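Local coordinates for protein putative chitobiase (Bacteroides thetaiotaomicron, PDB 3HNM) that is of unknown function but probably binds carbohydrate, as a putative chitobiase fragment with an F5/8 type C beta-sandwich domain that holds a magnesium ion, at residues 10-15 with 159-164; 14-20 with 44-48; 23-28 with 38-42; 72-77 with 133-139. All coordinates share one frame; numbering follows the deposited sequence.

Interaction 1: 10-15 with 159-164; sequences PDPIDK and EVYAWG
Two hydrogen bonds pin the irregular chain 10-15 to strand 159-164, both ending on backbone carbonyls of the strand. Ile13 N donates to Ala162 O at 2.8 Å, with a straight N-H...O angle of 161° and the donor nearly in line with the carbonyl. Two residues along, Lys15 NZ reaches Val160 O at 2.9 Å, coming from above the carbonyl plane. The lysine gets there because its chain bends at chi3 (68°), bringing the ammonium down to the strand beside the Tyr161 ring.

The ammonium also forms a long salt bridge with Glu159, NZ to OE2 3.9 Å. The Glu159 side chain comes within about 3 Å of the bound magnesium, close to the like charge of Asp46; the metal, and more weakly the lysine, would probably offset the two negative charges.

Apolar contacts gather on Trp163. Its bond to CB starts away from the loop, but the indole swings back, so that Pro12 CG lies over one face, 3.4 Å from Trp163 CE2. Pro10 crosses the indole at about a right angle, its CG 3.6 Å from Trp163 CD1. Without the indole, as with an alanine here, Pro12 is likely to lose the face it lies over and Pro10 its contact at the CD1 rim, opening a gap beneath the loop.

Strand 156-166 hydrogen-bonds along strand 74-83, where Arg79 makes a cation-pi contact with Trp163. Ile13 points inward to Trp18, Met71 and Tyr75, plugging the end of the core where the two sheets face each other.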
loop_
_atom_site.group_PDB
_atom_site.type_symbol
_atom_site.label_atom_id
_atom_site.label_comp_id
_atom_site.label_asym_id
_atom_site.label_seq_id
_atom_site.Cartn_x
_atom_site.Cartn_y
_atom_site.Cartn_z
ATOM N N PRO A 10 0.904 2.128 -19.071
ATOM C CA PRO A 10 1.710 3.347 -18.945
ATOM C C PRO A 10 2.683 3.141 -17.790
ATOM O O PRO A 10 2.978 2.002 -17.403
ATOM C CB PRO A 10 0.667 4.427 -18.662
ATOM C CG PRO A 10 -0.334 3.693 -17.829
ATOM C CD PRO A 10 -0.443 2.321 -18.501
ATOM N N ASP A 11 3.169 4.233 -17.220
ATOM C CA ASP A 11 4.109 4.107 -16.118
ATOM C C ASP A 11 3.610 4.769 -14.838
ATOM O O ASP A 11 3.167 5.909 -14.854
ATOM C CB ASP A 11 5.458 4.700 -16.522
ATOM C CG ASP A 11 6.586 4.214 -15.648
ATOM O OD1 ASP A 11 6.900 2.995 -15.706
ATOM O OD2 ASP A 11 7.150 5.052 -14.898
ATOM N N PRO A 12 3.687 4.052 -13.705
ATOM C CA PRO A 12 3.261 4.505 -12.373
ATOM C C PRO A 12 3.715 5.916 -12.036
ATOM O O PRO A 12 4.841 6.299 -12.350
ATOM C CB PRO A 12 3.909 3.492 -11.438
ATOM C CG PRO A 12 3.896 2.242 -12.243
ATOM C CD PRO A 12 4.295 2.709 -13.629
ATOM N N ILE A 13 2.840 6.675 -11.382
ATOM C CA ILE A 13 3.153 8.042 -10.980
ATOM C C ILE A 13 4.418 8.058 -10.124
ATOM O O ILE A 13 4.602 7.197 -9.263
ATOM C CB ILE A 13 2.003 8.668 -10.142
ATOM C CG1 ILE A 13 0.807 9.019 -11.035
ATOM C CG2 ILE A 13 2.487 9.946 -9.473
ATOM C CD1 ILE A 13 0.307 7.884 -11.903
ATOM N N ASP A 14 5.295 9.029 -10.353
ATOM C CA ASP A 14 6.502 9.091 -9.543
ATOM C C ASP A 14 6.105 9.474 -8.130
ATOM O O ASP A 14 5.684 10.607 -7.865
ATOM C CB ASP A 14 7.503 10.113 -10.079
ATOM C CG ASP A 14 8.794 10.122 -9.274
ATOM O OD1 ASP A 14 9.067 11.135 -8.579
ATOM O OD2 ASP A 14 9.522 9.097 -9.334
ATOM N N LYS A 15 6.258 8.518 -7.221
ATOM C CA LYS A 15 5.895 8.705 -5.821
ATOM C C LYS A 15 6.889 9.525 -4.986
ATOM O O LYS A 15 7.085 9.229 -3.808
ATOM C CB LYS A 15 5.674 7.322 -5.173
ATOM C CG LYS A 15 6.893 6.398 -5.231
ATOM C CD LYS A 15 6.543 4.941 -4.939
ATOM C CE LYS A 15 5.699 4.334 -6.035
ATOM N NZ LYS A 15 5.473 2.901 -5.755
ATOM N N GLU A 159 5.440 -2.794 -1.488
ATOM C CA GLU A 159 5.194 -1.456 -2.004
ATOM C C GLU A 159 3.847 -1.279 -2.730
ATOM O O GLU A 159 3.232 -2.251 -3.181
ATOM C CB GLU A 159 6.326 -1.078 -2.936
ATOM C CG GLU A 159 6.304 0.343 -3.334
ATOM C CD GLU A 159 7.662 0.811 -3.721
ATOM O OE1 GLU A 159 8.226 0.184 -4.651
ATOM O OE2 GLU A 159 8.169 1.787 -3.100
ATOM N N VAL A 160 3.413 -0.022 -2.854
ATOM C CA VAL A 160 2.143 0.338 -3.498
ATOM C C VAL A 160 2.313 1.263 -4.723
ATOM O O VAL A 160 2.900 2.337 -4.619
ATOM C CB VAL A 160 1.206 1.025 -2.468
ATOM C CG1 VAL A 160 1.964 2.083 -1.713
ATOM C CG2 VAL A 160 0.012 1.656 -3.166
ATOM N N TYR A 161 1.789 0.845 -5.875
ATOM C CA TYR A 161 1.880 1.616 -7.125
ATOM C C TYR A 161 0.545 2.281 -7.468
ATOM O O TYR A 161 -0.517 1.802 -7.060
ATOM C CB TYR A 161 2.274 0.686 -8.280
ATOM C CG TYR A 161 3.470 -0.176 -7.975
ATOM C CD1 TYR A 161 4.714 0.409 -7.709
ATOM C CD2 TYR A 161 3.358 -1.570 -7.929
ATOM C CE1 TYR A 161 5.829 -0.362 -7.401
ATOM C CE2 TYR A 161 4.469 -2.361 -7.620
ATOM C CZ TYR A 161 5.709 -1.744 -7.354
ATOM O OH TYR A 161 6.825 -2.497 -7.036
ATOM N N ALA A 162 0.603 3.373 -8.230
ATOM C CA ALA A 162 -0.607 4.086 -8.640
ATOM C C ALA A 162 -0.416 4.749 -9.996
ATOM O O ALA A 162 0.538 5.502 -10.187
ATOM C CB ALA A 162 -0.974 5.127 -7.600
ATOM N N TRP A 163 -1.319 4.463 -10.934
ATOM C CA TRP A 163 -1.263 5.034 -12.291
ATOM C C TRP A 163 -2.293 6.144 -12.435
ATOM O O TRP A 163 -3.253 6.206 -11.677
ATOM C CB TRP A 163 -1.549 3.951 -13.339
ATOM C CG TRP A 163 -0.453 2.915 -13.496
ATOM C CD1 TRP A 163 0.550 2.915 -14.424
ATOM C CD2 TRP A 163 -0.252 1.738 -12.696
ATOM N NE1 TRP A 163 1.359 1.815 -14.255
ATOM C CE2 TRP A 163 0.890 1.078 -13.200
ATOM C CE3 TRP A 163 -0.926 1.181 -11.602
ATOM C CZ2 TRP A 163 1.374 -0.111 -12.649
ATOM C CZ3 TRP A 163 -0.443 -0.005 -11.052
ATOM C CH2 TRP A 163 0.696 -0.636 -11.578
ATOM N N GLY A 164 -2.103 7.024 -13.409
ATOM C CA GLY A 164 -3.067 8.098 -13.598
ATOM C C GLY A 164 -2.539 9.355 -14.268
ATOM O O GLY A 164 -1.336 9.580 -14.324
#

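Interaction 2: 14-20 with 44-48; sequences DKKGWSV and LIDNN
Ile45 fills the angle between Lys15, Trp18 and Val20, and the contact is chiefly apolar. Its CG2 methyl meets the rim of the indole near the ring plane, 3.7 Å from Trp18 CE3, while the other branch takes CD1 to within 3.9 Å of Val20 CG2. CG1 of Ile45 stands between the backbone N and the carbonyl carbon (chi1 70°), which leaves CG2 beside the backbone N, facing Trp18; the turn at chi2 (-67°) then carries CD1 to Val20.

The aliphatic part of Lys15 lies along another side of Ile45: its CD is 3.8 Å from Ile45 CB, and its CB sits over one face of Trp18. Asn47 slides past the lysine in the opposite direction, OD1 to Lys15 CG 4.1 Å. With a serine here, one flank of Ile45 would probably be uncovered and the Val160 carbonyl left without its ammonium partner.

Within 44-48, Asn48 N makes a weak bond to Asp46 OD2 (3.5 Å); Asp46 OD1 is bonded outside it to Thr51 OG1. Asp46, Asn48 and Thr51 all belong to the magnesium site.

Ile45 also leans on Phe69 of strand 65-71 and Val160 of strand 156-166, so the back of the metal-binding turn is rooted between the two sheets.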
loop_
_atom_site.group_PDB
_atom_site.type_symbol
_atom_site.label_atom_id
_atom_site.label_comp_id
_atom_site.label_asym_id
_atom_site.label_seq_id
_atom_site.Cartn_x
_atom_site.Cartn_y
_atom_site.Cartn_z
ATOM N N ASP A 14 5.295 9.029 -10.353
ATOM C CA ASP A 14 6.502 9.091 -9.543
ATOM C C ASP A 14 6.105 9.474 -8.130
ATOM O O ASP A 14 5.684 10.607 -7.865
ATOM C CB ASP A 14 7.503 10.113 -10.079
ATOM C CG ASP A 14 8.794 10.122 -9.274
ATOM O OD1 ASP A 14 9.067 11.135 -8.579
ATOM O OD2 ASP A 14 9.522 9.097 -9.334
ATOM N N LYS A 15 6.258 8.518 -7.221
ATOM C CA LYS A 15 5.895 8.705 -5.821
ATOM C C LYS A 15 6.889 9.525 -4.986
ATOM O O LYS A 15 7.085 9.229 -3.808
ATOM C CB LYS A 15 5.674 7.322 -5.173
ATOM C CG LYS A 15 6.893 6.398 -5.231
ATOM C CD LYS A 15 6.543 4.941 -4.939
ATOM C CE LYS A 15 5.699 4.334 -6.035
ATOM N NZ LYS A 15 5.473 2.901 -5.755
ATOM N N LYS A 16 7.502 10.561 -5.565
ATOM C CA LYS A 16 8.469 11.352 -4.793
ATOM C C LYS A 16 7.823 12.444 -3.949
ATOM O O LYS A 16 8.279 12.747 -2.837
ATOM C CB LYS A 16 9.555 11.961 -5.696
ATOM C CG LYS A 16 10.863 12.248 -4.921
ATOM C CD LYS A 16 11.225 11.056 -3.991
ATOM C CE LYS A 16 12.262 11.383 -2.892
ATOM N NZ LYS A 16 13.697 11.492 -3.318
ATOM N N GLY A 17 6.764 13.041 -4.483
ATOM C CA GLY A 17 6.051 14.061 -3.740
ATOM C C GLY A 17 5.155 13.360 -2.737
ATOM O O GLY A 17 4.536 14.000 -1.886
ATOM N N TRP A 18 5.091 12.032 -2.844
ATOM C CA TRP A 18 4.270 11.204 -1.959
ATOM C C TRP A 18 4.749 11.206 -0.510
ATOM O O TRP A 18 5.866 11.641 -0.217
ATOM C CB TRP A 18 4.241 9.765 -2.456
ATOM C CG TRP A 18 3.443 9.568 -3.678
ATOM C CD1 TRP A 18 3.279 10.449 -4.707
ATOM C CD2 TRP A 18 2.758 8.372 -4.060
ATOM N NE1 TRP A 18 2.536 9.871 -5.711
ATOM C CE2 TRP A 18 2.208 8.595 -5.337
ATOM C CE3 TRP A 18 2.559 7.130 -3.446
ATOM C CZ2 TRP A 18 1.479 7.625 -6.011
ATOM C CZ3 TRP A 18 1.831 6.164 -4.115
ATOM C CH2 TRP A 18 1.300 6.415 -5.386
ATOM N N SER A 19 3.900 10.702 0.387
ATOM C CA SER A 19 4.213 10.645 1.808
ATOM C C SER A 19 3.046 10.116 2.652
ATOM O O SER A 19 1.996 10.750 2.713
ATOM C CB SER A 19 4.610 12.038 2.292
ATOM O OG SER A 19 3.788 13.022 1.691
ATOM N N VAL A 20 3.235 8.964 3.300
ATOM C CA VAL A 20 2.194 8.365 4.127
ATOM C C VAL A 20 1.809 9.320 5.238
ATOM O O VAL A 20 2.510 9.442 6.249
ATOM C CB VAL A 20 2.658 7.033 4.736
ATOM C CG1 VAL A 20 1.564 6.440 5.596
ATOM C CG2 VAL A 20 3.013 6.064 3.633
ATOM N N LEU A 44 7.267 2.149 2.152
ATOM C CA LEU A 44 6.283 1.554 1.250
ATOM C C LEU A 44 6.202 2.245 -0.105
ATOM O O LEU A 44 5.717 1.647 -1.073
ATOM C CB LEU A 44 4.919 1.578 1.941
ATOM C CG LEU A 44 4.048 0.351 1.838
ATOM C CD1 LEU A 44 4.877 -0.911 1.972
ATOM C CD2 LEU A 44 2.993 0.434 2.921
ATOM N N ILE A 45 6.666 3.500 -0.147
ATOM C CA ILE A 45 6.690 4.320 -1.362
ATOM C C ILE A 45 8.090 4.887 -1.635
ATOM O O ILE A 45 8.258 6.084 -1.890
ATOM C CB ILE A 45 5.665 5.510 -1.307
ATOM C CG1 ILE A 45 6.089 6.585 -0.297
ATOM C CG2 ILE A 45 4.296 4.986 -0.961
ATOM C CD1 ILE A 45 6.048 6.149 1.128
ATOM N N ASP A 46 9.094 4.016 -1.580
ATOM C CA ASP A 46 10.471 4.428 -1.842
ATOM C C ASP A 46 11.013 3.831 -3.152
ATOM O O ASP A 46 12.200 3.521 -3.272
ATOM C CB ASP A 46 11.394 4.061 -0.661
ATOM C CG ASP A 46 11.660 2.563 -0.549
ATOM O OD1 ASP A 46 12.578 2.193 0.227
ATOM O OD2 ASP A 46 10.953 1.766 -1.223
ATOM N N ASN A 47 10.123 3.654 -4.124
ATOM C CA ASN A 47 10.485 3.121 -5.440
ATOM C C ASN A 47 10.701 1.609 -5.580
ATOM O O ASN A 47 10.365 1.051 -6.623
ATOM C CB ASN A 47 11.713 3.868 -5.991
ATOM C CG ASN A 47 11.446 5.358 -6.209
ATOM O OD1 ASN A 47 10.946 6.052 -5.308
ATOM N ND2 ASN A 47 11.793 5.861 -7.399
ATOM N N ASN A 48 11.253 0.930 -4.577
ATOM C CA ASN A 48 11.438 -0.512 -4.754
ATOM C C ASN A 48 10.861 -1.453 -3.694
ATOM O O ASN A 48 10.684 -1.078 -2.530
ATOM C CB ASN A 48 12.920 -0.856 -4.974
ATOM C CG ASN A 48 13.771 -0.643 -3.736
ATOM O OD1 ASN A 48 13.954 0.484 -3.277
ATOM N ND2 ASN A 48 14.305 -1.734 -3.195
#

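Interaction 3: 23-28 with 38-42; sequences FNNCCT and GWGVE
This is an apolar and sulfur-lined contact between two loop segments on either side of the short helix 32-35: 23-28 leads from strand 20-23 toward the helix, and 38-42 leaves it. The clearest element is Val41 on Phe23. Val41 CG1 lies over one face of the ring in a CH-pi contact, 3.5 Å from the centroid and 19° off the ring normal, while CG2 approaches the rim at CE2 of Phe23, 3.4 Å away. CG of Phe23 stands between the backbone N and the carbonyl carbon (chi1 62°), which turns the ring toward Val41.

Cys26 and Cys27 present their sulfurs to different parts of the opposite segment. Cys26 SG rests on the backbone, 3.5 Å from Gly40 CA, and also takes a weak N-H...S bond from Thr28 N (3.7 Å). Thr28 turns its CG2 methyl onto the same glycine, 3.6 Å from Gly40 CA. Cys27 SG meets Trp39 at CB and then at the edge of the indole, 5.4 Å from the centre of its six-membered ring, a sulfur-aromatic contact.

Strand 53-54 backs both segments, with Trp53 touching Cys26 and Val41, and Leu54 touching Cys27 and Trp39. Tyr34 of helix 32-35 meets Cys27 and Trp39, whereas Phe67 of strand 65-71 packs on Phe23 and Val41.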
loop_
_atom_site.group_PDB
_atom_site.type_symbol
_atom_site.label_atom_id
_atom_site.label_comp_id
_atom_site.label_asym_id
_atom_site.label_seq_id
_atom_site.Cartn_x
_atom_site.Cartn_y
_atom_site.Cartn_z
ATOM N N PHE A 23 -1.717 6.247 9.105
ATOM C CA PHE A 23 -1.793 4.798 9.169
ATOM C C PHE A 23 -2.233 4.389 10.573
ATOM O O PHE A 23 -2.344 5.237 11.461
ATOM C CB PHE A 23 -0.435 4.177 8.791
ATOM C CG PHE A 23 0.695 4.558 9.716
ATOM C CD1 PHE A 23 0.912 3.856 10.895
ATOM C CD2 PHE A 23 1.532 5.629 9.416
ATOM C CE1 PHE A 23 1.941 4.211 11.766
ATOM C CE2 PHE A 23 2.563 5.994 10.278
ATOM C CZ PHE A 23 2.762 5.280 11.454
ATOM N N ASN A 24 -2.508 3.103 10.768
ATOM C CA ASN A 24 -2.944 2.625 12.074
ATOM C C ASN A 24 -2.125 1.444 12.593
ATOM O O ASN A 24 -2.355 0.971 13.707
ATOM C CB ASN A 24 -4.437 2.245 12.035
ATOM C CG ASN A 24 -4.688 0.859 11.441
ATOM O OD1 ASN A 24 -4.001 0.426 10.520
ATOM N ND2 ASN A 24 -5.689 0.170 11.958
ATOM N N ASN A 25 -1.165 0.967 11.803
ATOM C CA ASN A 25 -0.370 -0.177 12.243
ATOM C C ASN A 25 1.002 -0.316 11.574
ATOM O O ASN A 25 1.116 -0.391 10.349
ATOM C CB ASN A 25 -1.219 -1.454 12.049
ATOM C CG ASN A 25 -0.558 -2.707 12.587
ATOM O OD1 ASN A 25 0.412 -3.176 12.022
ATOM N ND2 ASN A 25 -1.090 -3.257 13.683
ATOM N N CYS A 26 2.042 -0.333 12.406
ATOM C CA CYS A 26 3.431 -0.502 11.959
ATOM C C CYS A 26 4.237 -1.068 13.130
ATOM O O CYS A 26 3.788 -1.036 14.273
ATOM C CB CYS A 26 4.034 0.837 11.511
ATOM S SG CYS A 26 5.679 0.693 10.706
ATOM N N CYS A 27 5.421 -1.590 12.855
ATOM C CA CYS A 27 6.245 -2.146 13.914
ATOM C C CYS A 27 6.979 -1.035 14.674
ATOM O O CYS A 27 7.405 -1.246 15.807
ATOM C CB CYS A 27 7.263 -3.103 13.314
ATOM S SG CYS A 27 8.414 -2.267 12.216
ATOM N N THR A 28 7.109 0.138 14.041
ATOM C CA THR A 28 7.806 1.296 14.615
ATOM C C THR A 28 7.100 1.900 15.832
ATOM O O THR A 28 7.702 2.637 16.622
ATOM C CB THR A 28 8.012 2.444 13.576
ATOM O OG1 THR A 28 6.757 3.073 13.277
ATOM C CG2 THR A 28 8.635 1.906 12.304
ATOM N N GLY A 38 14.314 0.322 9.111
ATOM C CA GLY A 38 13.709 0.691 7.846
ATOM C C GLY A 38 12.525 -0.217 7.556
ATOM O O GLY A 38 12.441 -0.836 6.498
ATOM N N TRP A 39 11.606 -0.311 8.507
ATOM C CA TRP A 39 10.448 -1.152 8.316
ATOM C C TRP A 39 9.200 -0.317 8.461
ATOM O O TRP A 39 8.085 -0.838 8.501
ATOM C CB TRP A 39 10.423 -2.299 9.336
ATOM C CG TRP A 39 11.466 -3.373 9.124
ATOM C CD1 TRP A 39 12.098 -3.694 7.952
ATOM C CD2 TRP A 39 11.977 -4.282 10.110
ATOM N NE1 TRP A 39 12.972 -4.741 8.149
ATOM C CE2 TRP A 39 12.917 -5.119 9.462
ATOM C CE3 TRP A 39 11.733 -4.470 11.476
ATOM C CZ2 TRP A 39 13.613 -6.123 10.137
ATOM C CZ3 TRP A 39 12.433 -5.477 12.147
ATOM C CH2 TRP A 39 13.360 -6.286 11.474
ATOM N N GLY A 40 9.394 0.992 8.535
ATOM C CA GLY A 40 8.267 1.895 8.700
ATOM C C GLY A 40 7.391 2.050 7.474
ATOM O O GLY A 40 7.693 1.524 6.395
ATOM N N VAL A 41 6.299 2.789 7.659
ATOM C CA VAL A 41 5.349 3.055 6.590
ATOM C C VAL A 41 6.012 3.713 5.383
ATOM O O VAL A 41 5.749 3.319 4.256
ATOM C CB VAL A 41 4.153 3.943 7.081
ATOM C CG1 VAL A 41 3.275 3.154 8.023
ATOM C CG2 VAL A 41 4.662 5.194 7.772
ATOM N N GLU A 42 6.883 4.693 5.611
ATOM C CA GLU A 42 7.562 5.378 4.507
ATOM C C GLU A 42 8.318 4.402 3.623
ATOM O O GLU A 42 8.655 4.712 2.487
ATOM C CB GLU A 42 8.549 6.426 5.035
ATOM C CG GLU A 42 9.540 5.882 6.056
ATOM C CD GLU A 42 8.937 5.744 7.450
ATOM O OE1 GLU A 42 9.508 4.980 8.273
ATOM O OE2 GLU A 42 7.904 6.408 7.729
#

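Interaction 4: 72-77 with 133-139; sequences GKEYTL and ATQARYI
Arg137 and Glu74 cross at about a right angle where two antiparallel strands begin to part. Their carboxylate and guanidinium planes are 57° apart and the charged ends do not meet, Glu74 OE2 lying 5.4 Å from Arg137 NH1; the carboxylate instead touches Arg137 CB at 3.5 Å. The arginine leaves with CG anti to the backbone N (chi1 157°), then bends at chi2 and runs alongside the turn at 72-73, where Gly72 O lies over one face of the guanidinium. Its CG also sits above the ring of the adjoining Tyr138.

Farther along, Thr76 and Gln135 lie side by side and point the same way as a non-hydrogen-bonded pair, Thr76 OG1 4.1 Å from Gln135 CG. The other face of the sheet carries Tyr75, Ala136, Leu77 and Thr134. From there Leu77 reaches Ile139, CD1 to CD1 4.4 Å.

Between these faces the backbones of Tyr75 and Ala136 bond in both directions, Tyr75 N to Ala136 O at 2.7 Å and Ala136 N to Tyr75 O at 2.8 Å. Leu77 N to Thr134 O is weak.

Arg137 and Tyr138 face Ser105 in a classic beta bulge, at the corner where the chain passes from one sheet to the other. The arginine charge is matched by Asp70, whose OD1 also accepts from Gly72 N, so this one carboxylate links both corners of the sandwich.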
loop_
_atom_site.group_PDB
_atom_site.type_symbol
_atom_site.label_atom_id
_atom_site.label_comp_id
_atom_site.label_asym_id
_atom_site.label_seq_id
_atom_site.Cartn_x
_atom_site.Cartn_y
_atom_site.Cartn_z
ATOM N N GLY A 72 0.634 14.416 -3.097
ATOM C CA GLY A 72 1.098 15.783 -3.260
ATOM C C GLY A 72 0.167 16.653 -4.079
ATOM O O GLY A 72 -0.333 17.677 -3.605
ATOM N N LYS A 73 -0.068 16.245 -5.320
ATOM C CA LYS A 73 -0.938 16.995 -6.207
ATOM C C LYS A 73 -2.147 16.142 -6.601
ATOM O O LYS A 73 -2.337 15.061 -6.053
ATOM C CB LYS A 73 -0.151 17.442 -7.442
ATOM C CG LYS A 73 1.123 16.654 -7.704
ATOM C CD LYS A 73 1.854 17.247 -8.903
ATOM C CE LYS A 73 3.332 16.846 -8.967
ATOM N NZ LYS A 73 4.130 17.335 -7.794
ATOM N N GLU A 74 -2.969 16.628 -7.533
ATOM C CA GLU A 74 -4.156 15.897 -7.973
ATOM C C GLU A 74 -3.867 15.034 -9.185
ATOM O O GLU A 74 -3.039 15.381 -10.014
ATOM C CB GLU A 74 -5.262 16.877 -8.316
ATOM C CG GLU A 74 -5.467 17.906 -7.240
ATOM C CD GLU A 74 -6.816 17.775 -6.574
ATOM O OE1 GLU A 74 -7.830 17.971 -7.283
ATOM O OE2 GLU A 74 -6.866 17.472 -5.354
ATOM N N TYR A 75 -4.562 13.910 -9.290
ATOM C CA TYR A 75 -4.381 12.991 -10.410
ATOM C C TYR A 75 -5.720 12.343 -10.773
ATOM O O TYR A 75 -6.735 12.559 -10.104
ATOM C CB TYR A 75 -3.414 11.892 -10.004
ATOM C CG TYR A 75 -1.988 12.327 -9.828
ATOM C CD1 TYR A 75 -1.018 11.966 -10.769
ATOM C CD2 TYR A 75 -1.591 13.066 -8.714
ATOM C CE1 TYR A 75 0.315 12.323 -10.606
ATOM C CE2 TYR A 75 -0.261 13.434 -8.536
ATOM C CZ TYR A 75 0.689 13.059 -9.484
ATOM O OH TYR A 75 2.011 13.397 -9.325
ATOM N N THR A 76 -5.722 11.534 -11.824
ATOM C CA THR A 76 -6.938 10.822 -12.222
ATOM C C THR A 76 -6.538 9.344 -12.302
ATOM O O THR A 76 -6.151 8.864 -13.361
ATOM C CB THR A 76 -7.478 11.311 -13.606
ATOM O OG1 THR A 76 -7.705 12.729 -13.572
ATOM C CG2 THR A 76 -8.799 10.625 -13.929
ATOM N N LEU A 77 -6.629 8.628 -11.182
ATOM C CA LEU A 77 -6.214 7.220 -11.133
ATOM C C LEU A 77 -6.890 6.272 -12.119
ATOM O O LEU A 77 -8.114 6.216 -12.200
ATOM C CB LEU A 77 -6.398 6.643 -9.719
ATOM C CG LEU A 77 -5.742 7.302 -8.504
ATOM C CD1 LEU A 77 -4.298 7.681 -8.817
ATOM C CD2 LEU A 77 -6.536 8.527 -8.133
ATOM N N ALA A 133 -11.994 5.359 -13.447
ATOM C CA ALA A 133 -11.428 6.692 -13.684
ATOM C C ALA A 133 -11.943 7.708 -12.667
ATOM O O ALA A 133 -13.059 8.217 -12.798
ATOM C CB ALA A 133 -11.755 7.158 -15.104
ATOM N N THR A 134 -11.119 7.996 -11.659
ATOM C CA THR A 134 -11.478 8.947 -10.614
ATOM C C THR A 134 -10.356 9.933 -10.262
ATOM O O THR A 134 -9.163 9.596 -10.279
ATOM C CB THR A 134 -11.942 8.219 -9.324
ATOM O OG1 THR A 134 -12.005 9.154 -8.238
ATOM C CG2 THR A 134 -10.985 7.089 -8.964
ATOM N N GLN A 135 -10.769 11.166 -9.965
ATOM C CA GLN A 135 -9.865 12.244 -9.592
ATOM C C GLN A 135 -9.520 12.115 -8.124
ATOM O O GLN A 135 -10.411 11.981 -7.284
ATOM C CB GLN A 135 -10.523 13.605 -9.813
ATOM C CG GLN A 135 -10.901 13.912 -11.248
ATOM C CD GLN A 135 -11.346 15.364 -11.430
ATOM O OE1 GLN A 135 -11.720 15.778 -12.536
ATOM N NE2 GLN A 135 -11.302 16.147 -10.340
ATOM N N ALA A 136 -8.227 12.166 -7.817
ATOM C CA ALA A 136 -7.782 12.044 -6.437
ATOM C C ALA A 136 -6.430 12.677 -6.124
ATOM O O ALA A 136 -5.599 12.886 -7.006
ATOM C CB ALA A 136 -7.759 10.572 -6.038
ATOM N N ARG A 137 -6.246 12.985 -4.843
ATOM C CA ARG A 137 -5.025 13.567 -4.296
ATOM C C ARG A 137 -4.502 12.580 -3.261
ATOM O O ARG A 137 -3.306 12.295 -3.200
ATOM C CB ARG A 137 -5.332 14.892 -3.600
ATOM C CG ARG A 137 -4.310 15.306 -2.551
ATOM C CD ARG A 137 -3.074 15.913 -3.173
ATOM N NE ARG A 137 -2.099 16.349 -2.171
ATOM C CZ ARG A 137 -2.321 17.278 -1.242
ATOM N NH1 ARG A 137 -3.497 17.888 -1.163
ATOM N NH2 ARG A 137 -1.356 17.603 -0.395
ATOM N N TYR A 138 -5.422 12.064 -2.449
ATOM C CA TYR A 138 -5.095 11.105 -1.392
ATOM C C TYR A 138 -5.625 9.706 -1.694
ATOM O O TYR A 138 -6.689 9.557 -2.275
ATOM C CB TYR A 138 -5.699 11.581 -0.083
ATOM C CG TYR A 138 -5.327 12.994 0.244
ATOM C CD1 TYR A 138 -4.141 13.285 0.909
ATOM C CD2 TYR A 138 -6.167 14.045 -0.096
ATOM C CE1 TYR A 138 -3.806 14.589 1.235
ATOM C CE2 TYR A 138 -5.841 15.351 0.224
ATOM C CZ TYR A 138 -4.666 15.619 0.890
ATOM O OH TYR A 138 -4.370 16.914 1.227
ATOM N N ILE A 139 -4.881 8.686 -1.294
ATOM C CA ILE A 139 -5.294 7.315 -1.512
ATOM C C ILE A 139 -5.386 6.639 -0.162
ATOM O O ILE A 139 -4.674 7.011 0.775
ATOM C CB ILE A 139 -4.281 6.541 -2.350
ATOM C CG1 ILE A 139 -4.286 7.071 -3.785
ATOM C CG2 ILE A 139 -4.589 5.042 -2.278
ATOM C CD1 ILE A 139 -3.195 6.478 -4.692
#

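Overall arrangement
From the N terminus, interaction 1 closes the longest loop, bringing 10-15 back to the last long strand at 159-164 and so enclosing the other three contacts along the chain. Within it, interaction 2 joins 14-20 to the metal-site turn 44-48, sharing Asp14 and Lys15 with interaction 1, and itself encloses interaction 3, the short closure of 23-28 on 38-42. Val20 and Val41 touch where interactions 2 and 3 meet. Interaction 4 follows in series, pairing 74-77 with 133-136 in the sheet of strand 156-166, while 138-139 passes into the other sheet. Ile13 on Tyr75 and Ala162 on Ile139 connect interactions 1 and 4; interactions 3 and 4 lie far apart, about 23 Å between centres.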